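Local atomic coordinates of tryptophan synthase alpha-subunit (Pyrococcus furiosus, PDB entry 1GEQ), a protein that supplies the alpha-subunit activity of tryptophan synthase, the aldol cleavage of indoleglycerol phosphate to indole and glyceraldehyde 3-phosphate. Residues I134-A140 and M155-Y161; K18-L22 and W70-F75; K193-G197 and A214-V218; G48-Q52 and G220-K225. All coordinates share one frame; numbering follows the deposited sequence.

Contact 1 of 4, residues I134-A140 and M155-Y161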
loop_
_atom_site.group_PDB
_atom_site.type_symbol
_atom_site.label_atom_id
_atom_site.label_comp_id
_atom_site.label_asym_id
_atom_site.label_seq_id
_atom_site.Cartn_x
_atom_site.Cartn_y
_atom_site.Cartn_z
ATOM N N ILE A 134 11.977 -4.931 -9.951
ATOM C CA ILE A 134 10.889 -4.491 -9.087
ATOM C C ILE A 134 11.389 -4.314 -7.660
ATOM O O ILE A 134 12.072 -5.183 -7.123
ATOM C CB ILE A 134 9.720 -5.508 -9.091
ATOM C CG1 ILE A 134 9.017 -5.475 -10.450
ATOM C CG2 ILE A 134 8.721 -5.174 -7.972
ATOM C CD1 ILE A 134 8.320 -4.150 -10.739
ATOM N N LYS A 135 11.057 -3.180 -7.054
ATOM C CA LYS A 135 11.475 -2.902 -5.686
ATOM C C LYS A 135 10.596 -3.645 -4.684
ATOM O O LYS A 135 9.386 -3.806 -4.888
ATOM C CB LYS A 135 11.433 -1.397 -5.414
ATOM C CG LYS A 135 12.622 -0.638 -6.006
ATOM C CD LYS A 135 12.508 0.864 -5.766
ATOM C CE LYS A 135 13.753 1.598 -6.264
ATOM N NZ LYS A 135 13.626 3.073 -6.083
ATOM N N THR A 136 11.207 -4.096 -3.594
ATOM C CA THR A 136 10.473 -4.845 -2.589
ATOM C C THR A 136 10.034 -4.010 -1.398
ATOM O O THR A 136 10.761 -3.133 -0.929
ATOM C CB THR A 136 11.313 -6.025 -2.050
ATOM O OG1 THR A 136 12.543 -5.521 -1.516
ATOM C CG2 THR A 136 11.613 -7.031 -3.165
ATOM N N VAL A 137 8.826 -4.292 -0.928
ATOM C CA VAL A 137 8.268 -3.631 0.242
ATOM C C VAL A 137 7.861 -4.770 1.174
ATOM O O VAL A 137 7.162 -5.694 0.759
ATOM C CB VAL A 137 7.013 -2.808 -0.111
ATOM C CG1 VAL A 137 6.439 -2.152 1.147
ATOM C CG2 VAL A 137 7.353 -1.768 -1.137
ATOM N N PHE A 138 8.324 -4.720 2.421
ATOM C CA PHE A 138 7.978 -5.737 3.406
ATOM C C PHE A 138 7.293 -5.069 4.581
ATOM O O PHE A 138 7.581 -3.920 4.908
ATOM C CB PHE A 138 9.218 -6.478 3.903
ATOM C CG PHE A 138 9.805 -7.406 2.891
ATOM C CD1 PHE A 138 10.867 -7.001 2.091
ATOM C CD2 PHE A 138 9.286 -8.689 2.727
ATOM C CE1 PHE A 138 11.410 -7.860 1.141
ATOM C CE2 PHE A 138 9.826 -9.563 1.773
ATOM C CZ PHE A 138 10.891 -9.143 0.979
ATOM N N LEU A 139 6.391 -5.795 5.225
ATOM C CA LEU A 139 5.691 -5.212 6.350
ATOM C C LEU A 139 6.157 -5.751 7.691
ATOM O O LEU A 139 6.768 -6.816 7.782
ATOM C CB LEU A 139 4.177 -5.403 6.182
ATOM C CG LEU A 139 3.501 -6.728 6.501
ATOM C CD1 LEU A 139 3.321 -6.853 8.005
ATOM C CD2 LEU A 139 2.138 -6.778 5.806
ATOM N N ALA A 140 5.896 -4.968 8.727
ATOM C CA ALA A 140 6.261 -5.338 10.082
ATOM C C ALA A 140 5.116 -4.858 10.955
ATOM O O ALA A 140 4.584 -3.768 10.754
ATOM C CB ALA A 140 7.584 -4.659 10.491
ATOM N N MET A 155 16.523 -6.901 3.310
ATOM C CA MET A 155 15.960 -7.453 2.082
ATOM C C MET A 155 15.120 -6.415 1.341
ATOM O O MET A 155 14.738 -6.624 0.192
ATOM C CB MET A 155 15.072 -8.663 2.389
ATOM C CG MET A 155 15.765 -9.814 3.078
ATOM S SD MET A 155 14.657 -11.229 3.160
ATOM C CE MET A 155 13.370 -10.607 4.262
ATOM N N THR A 156 14.831 -5.301 2.002
ATOM C CA THR A 156 13.999 -4.264 1.403
ATOM C C THR A 156 14.728 -3.299 0.474
ATOM O O THR A 156 15.748 -2.725 0.846
ATOM C CB THR A 156 13.309 -3.430 2.500
ATOM O OG1 THR A 156 12.455 -4.279 3.282
ATOM C CG2 THR A 156 12.507 -2.298 1.870
ATOM N N THR A 157 14.182 -3.108 -0.728
ATOM C CA THR A 157 14.772 -2.177 -1.679
ATOM C C THR A 157 13.827 -0.999 -1.940
ATOM O O THR A 157 14.228 0.004 -2.533
ATOM C CB THR A 157 15.148 -2.870 -3.033
ATOM O OG1 THR A 157 13.983 -3.441 -3.639
ATOM C CG2 THR A 157 16.186 -3.980 -2.800
ATOM N N GLY A 158 12.573 -1.119 -1.490
ATOM C CA GLY A 158 11.602 -0.047 -1.678
ATOM C C GLY A 158 11.462 0.782 -0.408
ATOM O O GLY A 158 11.974 1.900 -0.330
ATOM N N PHE A 159 10.729 0.247 0.568
ATOM C CA PHE A 159 10.570 0.882 1.877
ATOM C C PHE A 159 9.956 -0.140 2.821
ATOM O O PHE A 159 9.420 -1.153 2.381
ATOM C CB PHE A 159 9.719 2.170 1.811
ATOM C CG PHE A 159 8.295 1.959 1.364
ATOM C CD1 PHE A 159 7.292 1.713 2.297
ATOM C CD2 PHE A 159 7.952 2.040 0.013
ATOM C CE1 PHE A 159 5.969 1.546 1.905
ATOM C CE2 PHE A 159 6.617 1.870 -0.397
ATOM C CZ PHE A 159 5.624 1.623 0.556
ATOM N N VAL A 160 10.078 0.104 4.117
ATOM C CA VAL A 160 9.526 -0.791 5.115
ATOM C C VAL A 160 8.150 -0.267 5.502
ATOM O O VAL A 160 7.993 0.908 5.837
ATOM C CB VAL A 160 10.433 -0.854 6.364
ATOM C CG1 VAL A 160 9.776 -1.690 7.444
ATOM C CG2 VAL A 160 11.792 -1.452 5.976
ATOM N N TYR A 161 7.153 -1.138 5.452
ATOM C CA TYR A 161 5.798 -0.725 5.780
ATOM C C TYR A 161 5.385 -1.231 7.166
ATOM O O TYR A 161 5.265 -2.428 7.393
ATOM C CB TYR A 161 4.847 -1.238 4.691
ATOM C CG TYR A 161 3.393 -0.840 4.839
ATOM C CD1 TYR A 161 3.030 0.393 5.376
ATOM C CD2 TYR A 161 2.377 -1.678 4.379
ATOM C CE1 TYR A 161 1.687 0.783 5.445
ATOM C CE2 TYR A 161 1.034 -1.294 4.441
ATOM C CZ TYR A 161 0.703 -0.067 4.975
ATOM O OH TYR A 161 -0.622 0.290 5.056
HETATM O O HOH W 1 14.401 -5.271 -5.735
#

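Contact 2 of 4, residues K18-L22 and W70-F75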
loop_
_atom_site.group_PDB
_atom_site.type_symbol
_atom_site.label_atom_id
_atom_site.label_comp_id
_atom_site.label_asym_id
_atom_site.label_seq_id
_atom_site.Cartn_x
_atom_site.Cartn_y
_atom_site.Cartn_z
ATOM N N LYS A 18 -13.051 -0.919 -12.106
ATOM C CA LYS A 18 -11.731 -0.515 -12.584
ATOM C C LYS A 18 -11.637 0.917 -13.099
ATOM O O LYS A 18 -10.594 1.559 -12.953
ATOM C CB LYS A 18 -11.228 -1.483 -13.660
ATOM C CG LYS A 18 -11.957 -1.406 -14.987
ATOM C CD LYS A 18 -11.289 -2.305 -16.023
ATOM C CE LYS A 18 -11.886 -2.064 -17.402
ATOM N NZ LYS A 18 -11.254 -2.923 -18.438
ATOM N N GLN A 19 -12.715 1.419 -13.692
ATOM C CA GLN A 19 -12.711 2.781 -14.210
ATOM C C GLN A 19 -12.732 3.806 -13.080
ATOM O O GLN A 19 -12.059 4.835 -13.146
ATOM C CB GLN A 19 -13.911 3.011 -15.132
ATOM C CG GLN A 19 -13.871 4.353 -15.837
ATOM C CD GLN A 19 -12.680 4.474 -16.777
ATOM O OE1 GLN A 19 -11.948 5.467 -16.752
ATOM N NE2 GLN A 19 -12.484 3.460 -17.614
ATOM N N SER A 20 -13.510 3.529 -12.040
ATOM C CA SER A 20 -13.580 4.449 -10.917
ATOM C C SER A 20 -12.225 4.506 -10.214
ATOM O O SER A 20 -11.777 5.578 -9.823
ATOM C CB SER A 20 -14.676 4.015 -9.941
ATOM O OG SER A 20 -15.960 4.139 -10.547
ATOM N N THR A 21 -11.577 3.351 -10.070
ATOM C CA THR A 21 -10.272 3.286 -9.424
ATOM C C THR A 21 -9.321 4.249 -10.124
ATOM O O THR A 21 -8.666 5.062 -9.480
ATOM C CB THR A 21 -9.675 1.860 -9.482
ATOM O OG1 THR A 21 -10.556 0.941 -8.827
ATOM C CG2 THR A 21 -8.317 1.824 -8.781
ATOM N N LEU A 22 -9.247 4.147 -11.449
ATOM C CA LEU A 22 -8.388 5.028 -12.238
ATOM C C LEU A 22 -8.752 6.485 -11.967
ATOM O O LEU A 22 -7.876 7.318 -11.729
ATOM C CB LEU A 22 -8.532 4.713 -13.734
ATOM C CG LEU A 22 -7.719 5.564 -14.718
ATOM C CD1 LEU A 22 -6.242 5.546 -14.328
ATOM C CD2 LEU A 22 -7.911 5.028 -16.136
ATOM N N TRP A 70 -4.196 -3.008 -16.007
ATOM C CA TRP A 70 -4.821 -2.049 -16.915
ATOM C C TRP A 70 -4.857 -0.683 -16.240
ATOM O O TRP A 70 -4.547 0.335 -16.852
ATOM C CB TRP A 70 -6.251 -2.488 -17.244
ATOM C CG TRP A 70 -7.026 -1.481 -18.057
ATOM C CD1 TRP A 70 -7.071 -1.384 -19.418
ATOM C CD2 TRP A 70 -7.839 -0.412 -17.556
ATOM N NE1 TRP A 70 -7.859 -0.324 -19.797
ATOM C CE2 TRP A 70 -8.343 0.293 -18.666
ATOM C CE3 TRP A 70 -8.185 0.019 -16.264
ATOM C CZ2 TRP A 70 -9.181 1.408 -18.538
ATOM C CZ3 TRP A 70 -9.016 1.128 -16.133
ATOM C CH2 TRP A 70 -9.501 1.811 -17.263
ATOM N N ILE A 71 -5.256 -0.679 -14.971
ATOM C CA ILE A 71 -5.341 0.548 -14.187
ATOM C C ILE A 71 -4.003 1.274 -14.158
ATOM O O ILE A 71 -3.930 2.470 -14.436
ATOM C CB ILE A 71 -5.790 0.237 -12.738
ATOM C CG1 ILE A 71 -7.252 -0.226 -12.741
ATOM C CG2 ILE A 71 -5.619 1.463 -11.857
ATOM C CD1 ILE A 71 -7.769 -0.670 -11.382
ATOM N N VAL A 72 -2.945 0.542 -13.822
ATOM C CA VAL A 72 -1.608 1.114 -13.754
ATOM C C VAL A 72 -1.140 1.604 -15.119
ATOM O O VAL A 72 -0.564 2.686 -15.236
ATOM C CB VAL A 72 -0.584 0.083 -13.221
ATOM C CG1 VAL A 72 0.828 0.652 -13.314
ATOM C CG2 VAL A 72 -0.915 -0.278 -11.779
ATOM N N LYS A 73 -1.381 0.803 -16.150
ATOM C CA LYS A 73 -0.973 1.177 -17.494
ATOM C C LYS A 73 -1.610 2.511 -17.869
ATOM O O LYS A 73 -0.926 3.431 -18.314
ATOM C CB LYS A 73 -1.399 0.103 -18.490
ATOM C CG LYS A 73 -0.679 0.183 -19.815
ATOM C CD LYS A 73 -1.427 -0.580 -20.895
ATOM C CE LYS A 73 -2.743 0.104 -21.236
ATOM N NZ LYS A 73 -3.919 -0.775 -20.996
ATOM N N GLU A 74 -2.923 2.615 -17.680
ATOM C CA GLU A 74 -3.644 3.842 -17.997
ATOM C C GLU A 74 -3.167 5.015 -17.161
ATOM O O GLU A 74 -3.056 6.138 -17.654
ATOM C CB GLU A 74 -5.144 3.643 -17.789
ATOM C CG GLU A 74 -5.795 2.901 -18.931
ATOM C CD GLU A 74 -5.733 3.697 -20.218
ATOM O OE1 GLU A 74 -5.455 3.095 -21.274
ATOM O OE2 GLU A 74 -5.960 4.926 -20.168
ATOM N N PHE A 75 -2.893 4.755 -15.890
ATOM C CA PHE A 75 -2.420 5.794 -14.994
ATOM C C PHE A 75 -1.054 6.298 -15.456
ATOM O O PHE A 75 -0.771 7.493 -15.397
ATOM C CB PHE A 75 -2.309 5.236 -13.576
ATOM C CG PHE A 75 -1.829 6.239 -12.569
ATOM C CD1 PHE A 75 -2.657 7.272 -12.142
ATOM C CD2 PHE A 75 -0.550 6.146 -12.042
ATOM C CE1 PHE A 75 -2.207 8.202 -11.201
ATOM C CE2 PHE A 75 -0.092 7.066 -11.104
ATOM C CZ PHE A 75 -0.923 8.093 -10.683
#

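Contact 3 of 4, residues K193-G197 and A214-V218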
loop_
_atom_site.group_PDB
_atom_site.type_symbol
_atom_site.label_atom_id
_atom_site.label_comp_id
_atom_site.label_asym_id
_atom_site.label_seq_id
_atom_site.Cartn_x
_atom_site.Cartn_y
_atom_site.Cartn_z
ATOM N N LYS A 193 13.627 3.898 4.082
ATOM C CA LYS A 193 12.616 4.827 4.561
ATOM C C LYS A 193 11.491 3.960 5.113
ATOM O O LYS A 193 11.366 2.790 4.743
ATOM C CB LYS A 193 12.083 5.702 3.425
ATOM C CG LYS A 193 13.116 6.692 2.883
ATOM C CD LYS A 193 12.445 7.744 2.010
ATOM C CE LYS A 193 13.435 8.847 1.613
ATOM N NZ LYS A 193 12.721 10.084 1.171
ATOM N N VAL A 194 10.686 4.530 5.995
ATOM C CA VAL A 194 9.583 3.799 6.605
ATOM C C VAL A 194 8.273 4.535 6.373
ATOM O O VAL A 194 8.216 5.759 6.481
ATOM C CB VAL A 194 9.793 3.652 8.147
ATOM C CG1 VAL A 194 8.563 3.047 8.789
ATOM C CG2 VAL A 194 11.014 2.791 8.428
ATOM N N ALA A 195 7.228 3.782 6.046
ATOM C CA ALA A 195 5.903 4.355 5.854
ATOM C C ALA A 195 5.040 3.626 6.882
ATOM O O ALA A 195 5.291 2.446 7.181
ATOM C CB ALA A 195 5.397 4.077 4.430
ATOM N N VAL A 196 4.057 4.315 7.444
ATOM C CA VAL A 196 3.194 3.697 8.447
ATOM C C VAL A 196 1.725 3.685 8.022
ATOM O O VAL A 196 1.231 4.637 7.417
ATOM C CB VAL A 196 3.282 4.439 9.802
ATOM C CG1 VAL A 196 4.714 4.392 10.339
ATOM C CG2 VAL A 196 2.822 5.899 9.627
ATOM N N GLY A 197 1.051 2.581 8.338
ATOM C CA GLY A 197 -0.364 2.436 8.033
ATOM C C GLY A 197 -0.982 2.055 9.358
ATOM O O GLY A 197 -1.174 0.872 9.655
ATOM N N ALA A 214 8.208 9.158 10.902
ATOM C CA ALA A 214 7.719 8.415 9.740
ATOM C C ALA A 214 8.070 9.186 8.461
ATOM O O ALA A 214 7.761 10.361 8.347
ATOM C CB ALA A 214 6.191 8.229 9.831
ATOM N N ASN A 215 8.708 8.520 7.503
ATOM C CA ASN A 215 9.065 9.180 6.252
ATOM C C ASN A 215 7.808 9.372 5.417
ATOM O O ASN A 215 7.692 10.340 4.658
ATOM C CB ASN A 215 10.076 8.342 5.471
ATOM C CG ASN A 215 11.344 8.062 6.269
ATOM O OD1 ASN A 215 11.441 7.053 6.966
ATOM N ND2 ASN A 215 12.313 8.963 6.175
ATOM N N GLY A 216 6.853 8.459 5.582
ATOM C CA GLY A 216 5.611 8.547 4.831
ATOM C C GLY A 216 4.447 7.991 5.638
ATOM O O GLY A 216 4.631 7.110 6.472
ATOM N N VAL A 217 3.257 8.526 5.386
ATOM C CA VAL A 217 2.056 8.090 6.087
ATOM C C VAL A 217 1.038 7.573 5.069
ATOM O O VAL A 217 0.617 8.300 4.163
ATOM C CB VAL A 217 1.431 9.253 6.906
ATOM C CG1 VAL A 217 0.194 8.759 7.681
ATOM C CG2 VAL A 217 2.469 9.814 7.888
ATOM N N VAL A 218 0.671 6.302 5.197
ATOM C CA VAL A 218 -0.304 5.703 4.293
ATOM C C VAL A 218 -1.706 6.050 4.798
ATOM O O VAL A 218 -1.944 6.104 6.004
ATOM C CB VAL A 218 -0.130 4.161 4.229
ATOM C CG1 VAL A 218 -1.272 3.524 3.431
ATOM C CG2 VAL A 218 1.200 3.822 3.569
#

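Contact 4 of 4, residues G48-Q52 and G220-K225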
loop_
_atom_site.group_PDB
_atom_site.type_symbol
_atom_site.label_atom_id
_atom_site.label_comp_id
_atom_site.label_asym_id
_atom_site.label_seq_id
_atom_site.Cartn_x
_atom_site.Cartn_y
_atom_site.Cartn_z
ATOM N N GLY A 48 -7.839 -5.044 8.164
ATOM C CA GLY A 48 -8.891 -4.623 9.069
ATOM C C GLY A 48 -10.226 -4.725 8.345
ATOM O O GLY A 48 -10.262 -4.907 7.121
ATOM N N LYS A 49 -11.320 -4.593 9.085
ATOM C CA LYS A 49 -12.660 -4.713 8.511
ATOM C C LYS A 49 -12.955 -3.816 7.312
ATOM O O LYS A 49 -13.465 -4.285 6.294
ATOM C CB LYS A 49 -13.707 -4.489 9.611
ATOM C CG LYS A 49 -15.152 -4.373 9.117
ATOM C CD LYS A 49 -16.147 -4.675 10.242
ATOM C CE LYS A 49 -17.402 -3.809 10.156
ATOM N NZ LYS A 49 -17.188 -2.436 10.703
ATOM N N THR A 50 -12.636 -2.532 7.423
ATOM C CA THR A 50 -12.904 -1.605 6.336
ATOM C C THR A 50 -12.272 -2.076 5.027
ATOM O O THR A 50 -12.937 -2.102 3.987
ATOM C CB THR A 50 -12.412 -0.184 6.690
ATOM O OG1 THR A 50 -13.075 0.258 7.880
ATOM C CG2 THR A 50 -12.717 0.794 5.559
ATOM N N ILE A 51 -11.003 -2.476 5.078
ATOM C CA ILE A 51 -10.320 -2.941 3.875
ATOM C C ILE A 51 -10.881 -4.283 3.389
ATOM O O ILE A 51 -11.037 -4.491 2.185
ATOM C CB ILE A 51 -8.785 -3.056 4.110
ATOM C CG1 ILE A 51 -8.224 -1.687 4.492
ATOM C CG2 ILE A 51 -8.084 -3.548 2.846
ATOM C CD1 ILE A 51 -8.390 -0.642 3.407
ATOM N N GLN A 52 -11.188 -5.192 4.313
ATOM C CA GLN A 52 -11.745 -6.489 3.924
ATOM C C GLN A 52 -13.029 -6.278 3.113
ATOM O O GLN A 52 -13.246 -6.925 2.088
ATOM C CB GLN A 52 -12.052 -7.347 5.167
ATOM C CG GLN A 52 -10.824 -7.767 5.996
ATOM C CD GLN A 52 -11.205 -8.621 7.203
ATOM O OE1 GLN A 52 -10.347 -9.086 7.950
ATOM N NE2 GLN A 52 -12.502 -8.822 7.392
ATOM N N GLY A 220 -5.386 4.691 4.085
ATOM C CA GLY A 220 -6.185 3.705 3.399
ATOM C C GLY A 220 -7.626 3.607 3.857
ATOM O O GLY A 220 -8.526 4.022 3.132
ATOM N N SER A 221 -7.845 3.067 5.053
ATOM C CA SER A 221 -9.201 2.895 5.569
ATOM C C SER A 221 -10.031 4.175 5.537
ATOM O O SER A 221 -11.222 4.130 5.249
ATOM C CB SER A 221 -9.154 2.325 6.996
ATOM O OG SER A 221 -8.485 3.199 7.881
ATOM N N ALA A 222 -9.413 5.319 5.814
ATOM C CA ALA A 222 -10.153 6.579 5.808
ATOM C C ALA A 222 -10.669 6.912 4.413
ATOM O O ALA A 222 -11.683 7.586 4.265
ATOM C CB ALA A 222 -9.280 7.717 6.334
ATOM N N LEU A 223 -9.978 6.437 3.385
ATOM C CA LEU A 223 -10.399 6.706 2.017
ATOM C C LEU A 223 -11.357 5.636 1.508
ATOM O O LEU A 223 -12.379 5.947 0.893
ATOM C CB LEU A 223 -9.182 6.773 1.084
ATOM C CG LEU A 223 -8.115 7.818 1.408
ATOM C CD1 LEU A 223 -6.954 7.668 0.427
ATOM C CD2 LEU A 223 -8.708 9.209 1.338
ATOM N N VAL A 224 -11.018 4.375 1.745
ATOM C CA VAL A 224 -11.863 3.286 1.279
ATOM C C VAL A 224 -13.250 3.347 1.925
ATOM O O VAL A 224 -14.230 2.914 1.327
ATOM C CB VAL A 224 -11.201 1.912 1.548
ATOM C CG1 VAL A 224 -9.870 1.828 0.799
ATOM C CG2 VAL A 224 -10.980 1.729 3.027
ATOM N N LYS A 225 -13.332 3.886 3.140
ATOM C CA LYS A 225 -14.620 4.011 3.817
ATOM C C LYS A 225 -15.520 4.955 3.021
ATOM O O LYS A 225 -16.725 4.740 2.910
ATOM C CB LYS A 225 -14.432 4.567 5.230
ATOM C CG LYS A 225 -15.695 5.179 5.809
ATOM C CD LYS A 225 -15.434 5.806 7.167
ATOM C CE LYS A 225 -16.578 6.719 7.580
ATOM N NZ LYS A 225 -16.696 7.891 6.659
#

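Contact 1 of 4, residues I134-A140 and M155-Y161
Thr136 and Thr157 exchange hydrogen bonds, each backbone N-H reaching the other's hydroxyl oxygen. Thr136 N meets Thr157 OG1 almost straight (2.9 Å, 166°), while the return bond from Thr157 N to Thr136 OG1 (3.0 Å) is more bent. Both hydroxyls lie between their own backbone N and carbonyl carbon (chi1 57° and 60°), which turns them to the facing chain. Thr136 OG1 also donates to a lone pair of Met155 O (3.0 Å), and a water links Thr157 OG1 to Ile134 O. A valine at Thr136 would probably leave Met155 O without this donor and Thr157 N with a weak bond to the carbonyl of residue 136. That carbonyl, Thr136 O, takes its stronger bond from Gly158 N (2.8 Å), where any beta carbon would collide with it. Further on the chains pair as parallel strands, Tyr161 N bonding to Phe138 O and Ala140 N to Tyr161 O (both 2.9 Å). Val137 CG1 rides over the face of the Phe159 ring, 4.0 Å from its centroid. The Phe138 ring has at its edge Thr156 OG1, whose hydrogen bond goes to Ile152 O, and Met155 SD lies obliquely to the ring in a Met-aromatic contact. These are the two strands of a TIM-barrel beta-alpha-beta unit: Phe138 packs against helices 122-132 and 146-155, whereas Val137 and Tyr161 meet Leu113 of strand 111-114.

Contact 2 of 4, residues K18-L22 and W70-F75
Lys18 lies across one face of the Trp70 indole. With its chain extended beyond CG, it brings CD over the six-membered ring (4.2 Å from CD to that centroid) and carries the ammonium on to the five-membered ring, where Lys18 NZ stands 4.3 Å from the centroid and 7° off the normal, a cation-pi contact. The opposite face of the indole carries Glu74 CG, from the next turn of its own helix, and Ile71 CG1 lies in plane at the ring edge, so that the indole is held between aliphatic carbons on both faces. Gln19 bends back at chi2 and brings NE2 to 3.4 Å from Trp70 CH2, its amide plane turned steeply against the ring. The two helices are neighbours on the outside of the TIM barrel: helix 18-28 follows the first strand and helix 65-76 comes after the second, and Thr21 and Ile71 both rest on Leu37 of strand 35-38. The segment axes pass 9.7 Å apart at 38°. Leu22 is the knob of the interface, set among Trp70, Ile71, Glu74 and Phe75. Its CG is anti to the backbone N (chi1 179°), and the two methyls divide the hole: Leu22 CD2 touches Glu74 CB at 3.5 Å, while Leu22 CD1 faces the backbone of Ile71 and Phe75. On the barrel side the Ile71 side chain crosses that of Thr21 at about a right angle, Ile71 CD1 meeting Thr21 CG2 at 3.6 Å, while Thr21 OG1 is bonded to Gly14 N and Asp17 O, just before its own helix.

Contact 3 of 4, residues K193-G197 and A214-V218
Asn215 meets the start of the facing strand with its side-chain carbonyl: OD1 accepts from Val194 N at 2.8 Å, nearly straight at the hydrogen (166°), although the donor stands above the amide plane, 38° out of it. Asn215 CG lies beside its backbone N, anti to the carbonyl carbon (chi1 -58°), which brings the amide to Val194 N. The other end of the amide is also used, ND2 donating to Asp4, which also forms a salt bridge with Lys193 NZ; that ammonium is hydrogen-bonded to Phe2 O too. Val194 O takes two backbone donors, Gly216 N at 3.2 Å and, weakly, Asn215 N. Thereafter the register is that of regular parallel strands, with Val196 N bonded to Gly216 O (3.0 Å) and Val218 N to Val196 O (2.8 Å). Together with helix 203-211 the two strands form the last beta-alpha-beta unit of the TIM barrel, and the other edge of strand 194-197 is met by strand 159-163. An alanine in place of Asn215 would remove the acceptor of Val194 N and the donor to Asp4, and is likely to let the strand start drift. Val196 CG2 touches Ala214 CB at 4.1 Å on one face, while Val218, on the other, packs against Tyr161, Ile8 and Tyr10.

Contact 4 of 4, residues G48-Q52 and G220-K225
Thr50 turns its methyl rather than its hydroxyl to Val224: with OG1 opposite the carbonyl carbon (chi1 -59°), CG2 stands anti to the backbone N and points to the facing helix. Val224 answers with CG2, placed between its backbone N and carbonyl carbon, and the two methyls meet at 3.2 Å from Thr50 CG2 to Val224 CG2, tighter than usual van der Waals contact. Ile51 comes in beside them, both its torsions near -60°, so that the chain folds over and CD1 reaches Val224 at about a right angle, 3.5 Å from CG2 and 3.9 Å from CG1 of that valine. Val224 is thus gripped by two residues of one helical turn. The beta-branched Thr50 is hemmed in further: its CG2 lies 3.7 Å from Ser221 O, its CB faces Ser221 CB at 4.1 Å, and the root of Lys225 borders the same methyl.

Both segments are the first turns of helices at the mouth of the TIM barrel. Helix 49-60 starts just after the catalytic Asp47, with Gly48 at its N-cap position, and helix 221-230 leaves the eighth strand. In relatives the start of the helix after the eighth strand receives the phosphate of the substrate, and it probably does so here. Ile51 and Val224 both touch Tyr10 of strand 6-12. With methyls doing nearly all the touching and no polar bond between the segments, this contact relies on close packing and shape rather than on directional bonds.

Contacts 1 and 3 are buried and belong to one barrel sheet: strands 159-163 and 194-197 are neighbours, and Val160 N and O probably bond to Lys193 O and Ala195 N, so four consecutive strands are joined. Their chemistry is chiefly backbone hydrogen bonding, each begun by a polar side chain, threonine or asparagine. Contacts 2 and 4 pair helices without hydrogen bonds between their segments: contact 2, partly buried on the outside of the barrel, uses a cation-pi contact and a leucine knob, and contact 4, a surface contact at its mouth, uses methyls. Contact 4 closes a chain loop holding contacts 1 and 3, while its segments alternate with those of contact 2.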